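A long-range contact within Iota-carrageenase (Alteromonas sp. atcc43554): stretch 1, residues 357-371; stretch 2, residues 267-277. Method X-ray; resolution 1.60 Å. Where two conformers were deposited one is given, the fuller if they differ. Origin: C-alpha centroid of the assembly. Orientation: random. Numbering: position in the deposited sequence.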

# COMPACT_ATOMS: atom_id res chain seq x y z
N THR A 357 1.16 1.99 18.47
CA THR A 357 2.21 1.37 19.26
C THR A 357 3.40 1.07 18.36
O THR A 357 3.27 0.37 17.36
CB THR A 357 1.73 0.06 19.90
OG1 THR A 357 0.60 0.32 20.74
CG2 THR A 357 2.84 -0.56 20.76
N ALA A 358 4.56 1.61 18.73
CA ALA A 358 5.77 1.38 17.96
C ALA A 358 6.78 0.66 18.84
O ALA A 358 7.17 1.17 19.89
CB ALA A 358 6.35 2.70 17.48
N ARG A 359 7.17 -0.54 18.43
CA ARG A 359 8.16 -1.30 19.18
C ARG A 359 9.49 -1.13 18.47
O ARG A 359 9.60 -1.33 17.26
CB ARG A 359 7.77 -2.79 19.22
CG ARG A 359 8.77 -3.66 19.97
CD ARG A 359 8.34 -5.12 19.98
NE ARG A 359 7.20 -5.35 20.86
CZ ARG A 359 7.29 -5.54 22.18
NH1 ARG A 359 8.48 -5.51 22.77
NH2 ARG A 359 6.20 -5.74 22.90
N PHE A 360 10.50 -0.74 19.25
CA PHE A 360 11.84 -0.51 18.73
C PHE A 360 12.48 -1.75 18.12
O PHE A 360 12.28 -2.87 18.60
CB PHE A 360 12.73 0.01 19.86
CG PHE A 360 14.13 0.36 19.43
CD1 PHE A 360 14.39 1.53 18.74
CD2 PHE A 360 15.18 -0.51 19.71
CE1 PHE A 360 15.68 1.85 18.33
CE2 PHE A 360 16.48 -0.20 19.30
CZ PHE A 360 16.73 0.98 18.61
N GLY A 361 13.27 -1.54 17.07
CA GLY A 361 13.97 -2.62 16.41
C GLY A 361 15.19 -2.07 15.70
O GLY A 361 15.31 -0.85 15.55
N TYR A 362 16.08 -2.94 15.25
CA TYR A 362 17.30 -2.52 14.57
C TYR A 362 17.26 -2.74 13.06
O TYR A 362 18.24 -2.46 12.37
CB TYR A 362 18.50 -3.28 15.14
CG TYR A 362 18.83 -2.92 16.57
CD1 TYR A 362 19.49 -1.73 16.87
CD2 TYR A 362 18.44 -3.75 17.62
CE1 TYR A 362 19.77 -1.37 18.19
CE2 TYR A 362 18.71 -3.40 18.95
CZ TYR A 362 19.37 -2.21 19.22
OH TYR A 362 19.63 -1.85 20.52
N ASN A 363 16.14 -3.22 12.55
CA ASN A 363 16.04 -3.49 11.12
C ASN A 363 14.94 -2.75 10.38
O ASN A 363 14.25 -3.32 9.53
CB ASN A 363 15.88 -5.00 10.90
CG ASN A 363 17.07 -5.77 11.44
OD1 ASN A 363 18.19 -5.58 10.98
ND2 ASN A 363 16.82 -6.64 12.41
N ALA A 364 14.77 -1.48 10.70
CA ALA A 364 13.76 -0.67 10.05
C ALA A 364 14.26 -0.15 8.71
O ALA A 364 15.47 -0.04 8.49
CB ALA A 364 13.39 0.51 10.94
N ASP A 365 13.33 0.14 7.80
CA ASP A 365 13.68 0.71 6.50
C ASP A 365 13.79 2.20 6.81
O ASP A 365 12.88 2.78 7.42
CB ASP A 365 12.58 0.50 5.45
CG ASP A 365 12.58 -0.90 4.86
OD1 ASP A 365 13.65 -1.53 4.79
OD2 ASP A 365 11.50 -1.36 4.44
N LEU A 366 14.88 2.82 6.40
CA LEU A 366 15.09 4.24 6.66
C LEU A 366 15.45 5.00 5.40
O LEU A 366 16.14 4.48 4.53
CB LEU A 366 16.21 4.42 7.69
CG LEU A 366 16.01 3.74 9.04
CD1 LEU A 366 17.29 3.81 9.86
CD2 LEU A 366 14.86 4.42 9.78
N LYS A 367 14.97 6.23 5.31
CA LYS A 367 15.28 7.08 4.17
C LYS A 367 16.49 7.92 4.55
O LYS A 367 16.70 8.23 5.72
CB LYS A 367 14.09 7.98 3.83
CG LYS A 367 12.84 7.22 3.43
CD LYS A 367 13.07 6.36 2.19
CE LYS A 367 13.35 7.21 0.96
NZ LYS A 367 13.49 6.38 -0.28
N GLN A 368 17.29 8.29 3.56
CA GLN A 368 18.47 9.09 3.84
C GLN A 368 18.15 10.39 4.58
O GLN A 368 18.90 10.78 5.48
CB GLN A 368 19.22 9.42 2.55
CG GLN A 368 20.60 10.00 2.79
CD GLN A 368 21.31 10.33 1.50
OE1 GLN A 368 21.09 11.39 0.91
NE2 GLN A 368 22.16 9.42 1.03
N ASP A 369 17.06 11.05 4.21
CA ASP A 369 16.69 12.31 4.85
C ASP A 369 16.13 12.15 6.26
O ASP A 369 15.61 13.10 6.84
CB ASP A 369 15.72 13.12 3.97
CG ASP A 369 14.34 12.49 3.87
OD1 ASP A 369 14.12 11.40 4.44
OD2 ASP A 369 13.47 13.09 3.21
N GLN A 370 16.23 10.94 6.80
CA GLN A 370 15.75 10.66 8.15
C GLN A 370 16.93 10.31 9.06
O GLN A 370 16.82 10.36 10.28
CB GLN A 370 14.77 9.49 8.16
CG GLN A 370 13.52 9.70 7.32
CD GLN A 370 12.64 8.47 7.28
OE1 GLN A 370 13.14 7.34 7.25
NE2 GLN A 370 11.33 8.67 7.27
N LEU A 371 18.06 9.96 8.45
CA LEU A 371 19.24 9.56 9.20
C LEU A 371 19.76 10.57 10.21
O LEU A 371 20.33 10.20 11.23
CB LEU A 371 20.38 9.19 8.25
CG LEU A 371 20.14 7.99 7.32
CD1 LEU A 371 21.39 7.77 6.48
CD2 LEU A 371 19.81 6.75 8.14
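Stretch 2, residues 267-277: SSVSCGSAVRS

S270 leaves the strand of stretch 2 in a left-handed backbone conformation (phi/psi 58/44) and tucks its hydroxyl into the loop of stretch 1, where N363 N donates a hydrogen bond to S270 OG (2.8 Å). This serine has more area covered by the partner stretch, 95 Å², than any other residue of the contact. G361 makes the close fit possible: its CA lies 3.6 Å from S270 CA, and an ideal CB on G361 would fall 2.0 Å from S270 CB, a clash.

Before this turn, S267-V269 runs as an extended strand parallel to T357-A358-R359, the axes 4.7 Å apart at closest approach and 5° from each other in direction. T357 pairs with S267, A358 with S268 and R359 with V269, at CA-CA distances of 4.7, 4.8 and 4.7 Å. The hydrogen bonds zigzag along the parallel pair: S268 N to T357 O (2.9 Å), R359 N to S268 O (2.8 Å), and S270 N to R359 O (2.9 Å), the last carrying the ladder into the turn. S267 CA also makes a CA-H...O contact with T357 O (3.1 Å).

Side chains of A358 and S268 share one face of the sheet, with A358 CB 3.4 Å from S268 OG; those of the T357-S267 and R359-V269 pairs occupy the other. A water ties the strand ends together, bonding to S268 OG (2.8 Å), accepting from C271 N (3.1 Å) and donating to R359 O (2.9 Å).

Beyond the turn, A364 points its CB toward stretch 2, 3.3 Å from C271 C, while A364 CA approaches S270 O (3.0 Å) in a CA-H...O contact. L366 CD2 packs 4.1 Å from G272 CA. Farther along, contact is looser: a second water accepts from both R276 NH1 and Q370 NE2, each 3.0 Å from its oxygen. In all, 591 Å² is buried.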

# COMPACT_ATOMS: atom_id res chain seq x y z
N SER A 267 0.24 -0.71 14.69
CA SER A 267 1.38 -1.20 15.42
C SER A 267 2.54 -1.47 14.49
O SER A 267 2.36 -1.88 13.35
CB SER A 267 1.03 -2.47 16.19
OG SER A 267 0.69 -3.51 15.30
N SER A 268 3.74 -1.22 15.00
CA SER A 268 4.94 -1.44 14.21
C SER A 268 5.99 -2.12 15.05
O SER A 268 6.03 -1.95 16.27
CB SER A 268 5.48 -0.10 13.71
OG SER A 268 5.90 0.74 14.76
N VAL A 269 6.83 -2.91 14.39
CA VAL A 269 7.93 -3.59 15.06
C VAL A 269 9.14 -3.38 14.18
O VAL A 269 9.19 -3.84 13.04
CB VAL A 269 7.68 -5.10 15.23
CG1 VAL A 269 8.88 -5.74 15.92
CG2 VAL A 269 6.41 -5.32 16.05
N SER A 270 10.12 -2.65 14.70
CA SER A 270 11.33 -2.36 13.96
C SER A 270 11.04 -1.63 12.64
O SER A 270 11.59 -1.99 11.61
CB SER A 270 12.10 -3.66 13.69
OG SER A 270 13.37 -3.40 13.13
N CYS A 271 10.16 -0.62 12.66
CA CYS A 271 9.89 0.18 11.45
C CYS A 271 10.41 1.58 11.71
O CYS A 271 10.74 1.93 12.85
CB CYS A 271 8.39 0.27 11.10
SG CYS A 271 7.68 -1.39 10.94
N GLY A 272 10.50 2.38 10.65
CA GLY A 272 10.97 3.74 10.79
C GLY A 272 10.11 4.42 11.84
O GLY A 272 10.61 5.05 12.77
N SER A 273 8.80 4.29 11.66
CA SER A 273 7.83 4.83 12.60
C SER A 273 6.55 4.04 12.36
O SER A 273 6.47 3.28 11.39
CB SER A 273 7.59 6.32 12.35
OG SER A 273 6.96 6.55 11.10
N ALA A 274 5.57 4.20 13.23
CA ALA A 274 4.31 3.47 13.05
C ALA A 274 3.43 4.24 12.07
O ALA A 274 2.81 3.66 11.18
CB ALA A 274 3.61 3.32 14.39
N VAL A 275 3.39 5.56 12.25
CA VAL A 275 2.59 6.42 11.40
C VAL A 275 3.49 7.49 10.81
O VAL A 275 4.37 8.03 11.50
CB VAL A 275 1.46 7.11 12.19
CG1 VAL A 275 0.62 7.99 11.26
CG2 VAL A 275 0.58 6.06 12.86
N ARG A 276 3.29 7.79 9.54
CA ARG A 276 4.08 8.81 8.87
C ARG A 276 3.19 9.67 7.99
O ARG A 276 2.36 9.16 7.25
CB ARG A 276 5.16 8.15 8.02
CG ARG A 276 5.87 9.11 7.09
CD ARG A 276 6.89 8.38 6.25
NE ARG A 276 7.08 9.03 4.96
CZ ARG A 276 7.81 8.53 3.97
NH1 ARG A 276 8.42 7.37 4.12
NH2 ARG A 276 7.92 9.19 2.83
N SER A 277 3.37 10.98 8.09
CA SER A 277 2.59 11.91 7.29
C SER A 277 3.54 12.87 6.59
O SER A 277 4.36 13.52 7.23
CB SER A 277 1.61 12.69 8.17
OG SER A 277 0.68 11.81 8.78
O HOH W 1 8.61 0.34 15.13
O HOH W 2 9.48 6.40 6.78